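Local coordinates for protein transglutaminase elicitor (Phytophthora sojae, PDB 3TW5) that probably cross-links proteins through glutamine and lysine side chains, and is probably recognised by plants as an elicitor of innate immunity, at residues 11-15 / 334-338; 303-307 / 319-325. The protein carries 1 engineered substitution. One frame throughout, in Å; residues are numbered along the deposited sequence.

Overall arrangement
The two contacts illustrate how one antiparallel sheet can organise both a long-range and a short-range closure. Contact 1 brings the end of the N-terminal helix 5-15 to strand 333-336, across more than 300 residues; contact 2 joins strands 299-310 and 316-321 of a beta hairpin and lies inside the loop that contact 1 closes. Their centres are 26 Å apart, and their nearest atoms, about 13 Å apart, do not touch. Strands 316-321 and 333-336 follow each other in the chain and belong to the same sheet, and helix 202-215 meets side chains of both contacts. The N-terminal helix is thus held against a late strand of the same sheet that carries the hairpin.

Contact 1: residues 11-15 / 334-338; sequences LEAYF and WLPKA
Residues 11-15 form the last turn of helix 5-15, closed by the backbone bond from Phe-15 N to Leu-11 O (2.9 Å), while 334-336 are extended as the end of strand 333-336. The two run nearly parallel, their axes 20° apart and 11.5 Å distant at closest approach, a spacing that side chains must bridge. Leu-11 lies across from Leu-335 (CA to CA 9.3 Å) and Tyr-14 from Lys-337 (CA to CA 8.0 Å). After Pro-336 the backbone leaves the extended form, Lys-337 taking helical angles (-63/-45).

Leu-335 points toward the helix with chi1 m and chi2 p, spreading its two methyls. CD1 meets Leu-11 CD2 at 3.8 Å, and CD2 packs 3.7 Å from Phe-15 CZ and 4.4 Å from Tyr-14 CE1. Leu-11 (m, t) and Phe-15 (chi1 m) leave the helix sideways, yet their ends approach the strand. Tyr-14 (chi1 t) sends its CA-to-CB bond toward the strand and covers the more exposed flank. Its OH donates a hydrogen bond to Lys-337 O (3.1 Å), while its CE2 rests 3.8 Å from CG of the extended lysine chain. This is helix-on-sheet packing: a leucine enters among apolar helix residues one turn apart, and a tyrosine hydroxyl satisfies a carbonyl just beyond the strand.

Around the contact, helix 202-215 receives Leu-11 and Phe-15, with Ile-212 touching both. Strand 172-175 pairs with strand 333-336 and offers Val-173 to Tyr-14, Leu-335 and Lys-337, whereas Trp-334 and Pro-336 point away from helix 5-15 and pack against Pro-133 of helix 128-137.

Contact 2: residues 303-307 / 319-325; sequences YYYYL and GEWVYGS
Aromatic and aliphatic side chains fill the heart of this antiparallel beta hairpin, made by strands 299-310 and 316-321. On one face Tyr-306 (chi1 p) and Trp-321 (chi1 m) meet obliquely, ring centroids 5.6 Å apart and planes at 80°, with Tyr-306 CD1 3.7 Å from Trp-321 CZ3; that CZ3 lies 4.1 Å from Tyr-304 CB. On the side of the strand away from Tyr-306, Val-322 (chi1 m) sets CG2 3.8 Å from Tyr-305 CB and CG1 4.2 Å from Leu-307 CG. Farther out, Tyr-323 directs its ring edge at the face of Tyr-305 in a T-shaped pair, centroids 5.8 Å apart and planes at 85°.

The short strand axes come within 4.6 Å at 140°, so the pairing is twisted. Tyr-306 faces Trp-321 as a non-hydrogen-bonded pair (CA to CA 4.4 Å), and Leu-307 faces Glu-320 as a hydrogen-bonded pair (CA to CA 5.2 Å), with Leu-307 N to Glu-320 O and Glu-320 N to Leu-307 O both 2.9 Å. Val-322 N donates to Tyr-305 O at 3.0 Å. A type I' turn follows from Val-322 to Ser-325, closed by Ser-325 N to Val-322 O (3.0 Å), with positive phi at Tyr-323 and Gly-324.

Hydrogen bonds tie the hairpin to helix 202-215 and strand 269-280 (Tyr-306 OH with His-206 ND1 and Ser-275 OG) and to the chain's first residue (Glu-320 OE2 with Glu-1 N). At the polar edge the turn brings Ser-325 back alongside the first strand, where its OG accepts a weak hydrogen bond from Tyr-305 N at 3.4 Å.

Contact 1: residues 11-15 / 334-338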
loop_
_atom_site.group_PDB
_atom_site.type_symbol
_atom_site.label_atom_id
_atom_site.label_comp_id
_atom_site.label_asym_id
_atom_site.label_seq_id
_atom_site.Cartn_x
_atom_site.Cartn_y
_atom_site.Cartn_z
ATOM N N LEU A 11 -2.309 18.213 -2.212
ATOM C CA LEU A 11 -3.425 17.716 -1.408
ATOM C C LEU A 11 -4.611 18.680 -1.426
ATOM O O LEU A 11 -5.756 18.260 -1.615
ATOM C CB LEU A 11 -2.980 17.450 0.035
ATOM C CG LEU A 11 -2.023 16.286 0.316
ATOM C CD1 LEU A 11 -1.585 16.312 1.766
ATOM C CD2 LEU A 11 -2.656 14.944 -0.019
ATOM N N GLU A 12 -4.324 19.967 -1.238
ATOM C CA GLU A 12 -5.356 21.004 -1.193
ATOM C C GLU A 12 -6.087 21.131 -2.525
ATOM O O GLU A 12 -7.282 21.425 -2.555
ATOM C CB GLU A 12 -4.763 22.350 -0.761
ATOM C CG GLU A 12 -4.419 22.423 0.728
ATOM C CD GLU A 12 -3.823 23.758 1.161
ATOM O OE1 GLU A 12 -3.836 24.046 2.377
ATOM O OE2 GLU A 12 -3.338 24.519 0.297
ATOM N N ALA A 13 -5.362 20.900 -3.617
ATOM C CA ALA A 13 -5.945 20.879 -4.957
ATOM C C ALA A 13 -6.896 19.696 -5.133
ATOM O O ALA A 13 -8.015 19.867 -5.615
ATOM C CB ALA A 13 -4.854 20.844 -6.012
ATOM N N TYR A 14 -6.448 18.507 -4.731
ATOM C CA TYR A 14 -7.252 17.291 -4.852
ATOM C C TYR A 14 -8.503 17.315 -3.974
ATOM O O TYR A 14 -9.578 16.909 -4.414
ATOM C CB TYR A 14 -6.417 16.035 -4.560
ATOM C CG TYR A 14 -7.235 14.755 -4.537
ATOM C CD1 TYR A 14 -7.390 14.021 -3.359
ATOM C CD2 TYR A 14 -7.870 14.288 -5.688
ATOM C CE1 TYR A 14 -8.147 12.853 -3.333
ATOM C CE2 TYR A 14 -8.629 13.127 -5.671
ATOM C CZ TYR A 14 -8.764 12.414 -4.494
ATOM O OH TYR A 14 -9.519 11.264 -4.486
ATOM N N PHE A 15 -8.362 17.783 -2.737
ATOM C CA PHE A 15 -9.482 17.796 -1.797
ATOM C C PHE A 15 -10.366 19.037 -1.924
ATOM O O PHE A 15 -11.495 19.055 -1.429
ATOM C CB PHE A 15 -8.987 17.628 -0.358
ATOM C CG PHE A 15 -8.550 16.230 -0.026
ATOM C CD1 PHE A 15 -9.488 15.221 0.165
ATOM C CD2 PHE A 15 -7.201 15.922 0.105
ATOM C CE1 PHE A 15 -9.089 13.925 0.473
ATOM C CE2 PHE A 15 -6.793 14.628 0.414
ATOM C CZ PHE A 15 -7.739 13.629 0.599
ATOM N N TRP A 334 0.807 8.348 -0.989
ATOM C CA TRP A 334 0.021 8.627 -2.188
ATOM C C TRP A 334 -1.420 8.141 -2.114
ATOM O O TRP A 334 -1.718 7.159 -1.439
ATOM C CB TRP A 334 0.713 8.102 -3.451
ATOM C CG TRP A 334 0.954 6.622 -3.490
ATOM C CD1 TRP A 334 1.995 5.947 -2.924
ATOM C CD2 TRP A 334 0.156 5.639 -4.163
ATOM N NE1 TRP A 334 1.890 4.604 -3.190
ATOM C CE2 TRP A 334 0.773 4.386 -3.951
ATOM C CE3 TRP A 334 -1.021 5.695 -4.921
ATOM C CZ2 TRP A 334 0.250 3.196 -4.467
ATOM C CZ3 TRP A 334 -1.540 4.510 -5.437
ATOM C CH2 TRP A 334 -0.904 3.277 -5.204
ATOM N N LEU A 335 -2.303 8.852 -2.810
ATOM C CA LEU A 335 -3.718 8.494 -2.888
ATOM C C LEU A 335 -4.119 8.220 -4.333
ATOM O O LEU A 335 -3.725 8.964 -5.235
ATOM C CB LEU A 335 -4.604 9.620 -2.343
ATOM C CG LEU A 335 -4.328 10.253 -0.980
ATOM C CD1 LEU A 335 -3.350 11.410 -1.113
ATOM C CD2 LEU A 335 -5.629 10.740 -0.373
ATOM N N PRO A 336 -4.900 7.152 -4.562
ATOM C CA PRO A 336 -5.506 6.971 -5.876
ATOM C C PRO A 336 -6.709 7.905 -6.041
ATOM O O PRO A 336 -7.615 7.898 -5.204
ATOM C CB PRO A 336 -5.940 5.503 -5.864
ATOM C CG PRO A 336 -6.146 5.179 -4.432
ATOM C CD PRO A 336 -5.168 6.014 -3.663
ATOM N N LYS A 337 -6.699 8.714 -7.101
ATOM C CA LYS A 337 -7.753 9.700 -7.345
ATOM C C LYS A 337 -9.119 9.055 -7.558
ATOM O O LYS A 337 -10.122 9.517 -7.008
ATOM C CB LYS A 337 -7.414 10.576 -8.551
ATOM C CG LYS A 337 -6.381 11.660 -8.295
ATOM C CD LYS A 337 -6.371 12.653 -9.451
ATOM C CE LYS A 337 -5.288 13.706 -9.289
ATOM N NZ LYS A 337 -5.362 14.743 -10.362
ATOM N N ALA A 338 -9.144 7.992 -8.361
ATOM C CA ALA A 338 -10.376 7.284 -8.699
ATOM C C ALA A 338 -10.071 5.880 -9.212
ATOM O O ALA A 338 -8.914 5.548 -9.482
ATOM C CB ALA A 338 -11.171 8.068 -9.742
#

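Contact 2: residues 303-307 / 319-325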
loop_
_atom_site.group_PDB
_atom_site.type_symbol
_atom_site.label_atom_id
_atom_site.label_comp_id
_atom_site.label_asym_id
_atom_site.label_seq_id
_atom_site.Cartn_x
_atom_site.Cartn_y
_atom_site.Cartn_z
ATOM N N TYR A 303 5.097 2.792 15.633
ATOM C CA TYR A 303 5.182 4.074 16.311
ATOM C C TYR A 303 6.195 4.972 15.621
ATOM O O TYR A 303 7.182 4.495 15.051
ATOM C CB TYR A 303 5.546 3.896 17.788
ATOM C CG TYR A 303 4.441 3.301 18.627
ATOM C CD1 TYR A 303 3.347 4.068 19.024
ATOM C CD2 TYR A 303 4.492 1.967 19.029
ATOM C CE1 TYR A 303 2.329 3.520 19.800
ATOM C CE2 TYR A 303 3.480 1.407 19.804
ATOM C CZ TYR A 303 2.403 2.187 20.187
ATOM O OH TYR A 303 1.404 1.628 20.954
ATOM N N TYR A 304 5.928 6.271 15.662
ATOM C CA TYR A 304 6.839 7.273 15.130
ATOM C C TYR A 304 7.003 8.395 16.136
ATOM O O TYR A 304 6.034 8.838 16.756
ATOM C CB TYR A 304 6.339 7.812 13.787
ATOM C CG TYR A 304 6.212 6.747 12.725
ATOM C CD1 TYR A 304 7.346 6.180 12.141
ATOM C CD2 TYR A 304 4.960 6.295 12.312
ATOM C CE1 TYR A 304 7.236 5.193 11.169
ATOM C CE2 TYR A 304 4.838 5.308 11.337
ATOM C CZ TYR A 304 5.980 4.763 10.771
ATOM O OH TYR A 304 5.870 3.788 9.808
ATOM N N TYR A 305 8.242 8.840 16.292
ATOM C CA TYR A 305 8.598 9.835 17.290
ATOM C C TYR A 305 9.229 11.020 16.582
ATOM O O TYR A 305 10.180 10.860 15.811
ATOM C CB TYR A 305 9.566 9.235 18.319
ATOM C CG TYR A 305 9.199 7.832 18.754
ATOM C CD1 TYR A 305 8.364 7.615 19.853
ATOM C CD2 TYR A 305 9.673 6.719 18.056
ATOM C CE1 TYR A 305 8.018 6.327 20.248
ATOM C CE2 TYR A 305 9.333 5.428 18.440
ATOM C CZ TYR A 305 8.506 5.238 19.537
ATOM O OH TYR A 305 8.171 3.956 19.916
ATOM N N TYR A 306 8.693 12.206 16.839
ATOM C CA TYR A 306 9.174 13.412 16.188
ATOM C C TYR A 306 8.891 14.679 16.984
ATOM O O TYR A 306 7.941 14.741 17.767
ATOM C CB TYR A 306 8.601 13.530 14.766
ATOM C CG TYR A 306 7.114 13.260 14.635
ATOM C CD1 TYR A 306 6.635 11.970 14.401
ATOM C CD2 TYR A 306 6.187 14.299 14.723
ATOM C CE1 TYR A 306 5.271 11.719 14.274
ATOM C CE2 TYR A 306 4.820 14.060 14.593
ATOM C CZ TYR A 306 4.370 12.768 14.369
ATOM O OH TYR A 306 3.023 12.531 14.241
ATOM N N LEU A 307 9.747 15.676 16.786
ATOM C CA LEU A 307 9.516 17.015 17.304
ATOM C C LEU A 307 8.827 17.827 16.223
ATOM O O LEU A 307 9.312 17.893 15.096
ATOM C CB LEU A 307 10.842 17.696 17.670
ATOM C CG LEU A 307 11.693 17.200 18.842
ATOM C CD1 LEU A 307 13.057 17.877 18.808
ATOM C CD2 LEU A 307 10.999 17.446 20.179
ATOM N N GLY A 319 9.548 20.235 11.447
ATOM C CA GLY A 319 9.697 19.069 12.306
ATOM C C GLY A 319 11.041 18.385 12.170
ATOM O O GLY A 319 11.826 18.711 11.274
ATOM N N GLU A 320 11.301 17.442 13.074
ATOM C CA GLU A 320 12.513 16.622 13.059
ATOM C C GLU A 320 12.204 15.230 13.600
ATOM O O GLU A 320 11.516 15.100 14.609
ATOM C CB GLU A 320 13.617 17.260 13.910
ATOM C CG GLU A 320 14.325 18.463 13.281
ATOM C CD GLU A 320 15.217 18.096 12.099
ATOM O OE1 GLU A 320 15.644 16.925 11.998
ATOM O OE2 GLU A 320 15.500 18.991 11.276
ATOM N N TRP A 321 12.710 14.196 12.930
ATOM C CA TRP A 321 12.558 12.820 13.406
ATOM C C TRP A 321 13.496 12.543 14.583
ATOM O O TRP A 321 14.640 13.002 14.592
ATOM C CB TRP A 321 12.851 11.820 12.286
ATOM C CG TRP A 321 11.934 11.885 11.097
ATOM C CD1 TRP A 321 12.231 12.383 9.864
ATOM C CD2 TRP A 321 10.582 11.413 11.023
ATOM N NE1 TRP A 321 11.151 12.258 9.027
ATOM C CE2 TRP A 321 10.123 11.668 9.714
ATOM C CE3 TRP A 321 9.712 10.806 11.938
ATOM C CZ2 TRP A 321 8.832 11.337 9.293
ATOM C CZ3 TRP A 321 8.425 10.478 11.519
ATOM C CH2 TRP A 321 8.000 10.745 10.208
ATOM N N VAL A 322 13.009 11.794 15.570
ATOM C CA VAL A 322 13.812 11.412 16.741
ATOM C C VAL A 322 13.641 9.926 17.080
ATOM O O VAL A 322 12.864 9.224 16.432
ATOM C CB VAL A 322 13.484 12.278 17.997
ATOM C CG1 VAL A 322 13.779 13.755 17.748
ATOM C CG2 VAL A 322 12.039 12.080 18.448
ATOM N N TYR A 323 14.376 9.462 18.094
ATOM C CA TYR A 323 14.256 8.096 18.635
ATOM C C TYR A 323 14.298 6.973 17.592
ATOM O O TYR A 323 13.530 6.004 17.678
ATOM C CB TYR A 323 12.993 7.943 19.503
ATOM C CG TYR A 323 13.098 8.468 20.920
ATOM C CD1 TYR A 323 14.313 8.458 21.609
ATOM C CD2 TYR A 323 11.966 8.942 21.588
ATOM C CE1 TYR A 323 14.404 8.936 22.918
ATOM C CE2 TYR A 323 12.044 9.419 22.897
ATOM C CZ TYR A 323 13.267 9.413 23.556
ATOM O OH TYR A 323 13.356 9.879 24.851
ATOM N N GLY A 324 15.185 7.097 16.611
ATOM C CA GLY A 324 15.363 6.034 15.627
ATOM C C GLY A 324 14.277 5.944 14.568
ATOM O O GLY A 324 14.315 5.051 13.719
ATOM N N SER A 325 13.303 6.854 14.624
ATOM C CA SER A 325 12.393 7.086 13.499
ATOM C C SER A 325 13.107 7.955 12.463
ATOM O O SER A 325 12.519 8.370 11.464
ATOM C CB SER A 325 11.089 7.743 13.960
ATOM O OG SER A 325 10.180 6.781 14.469
#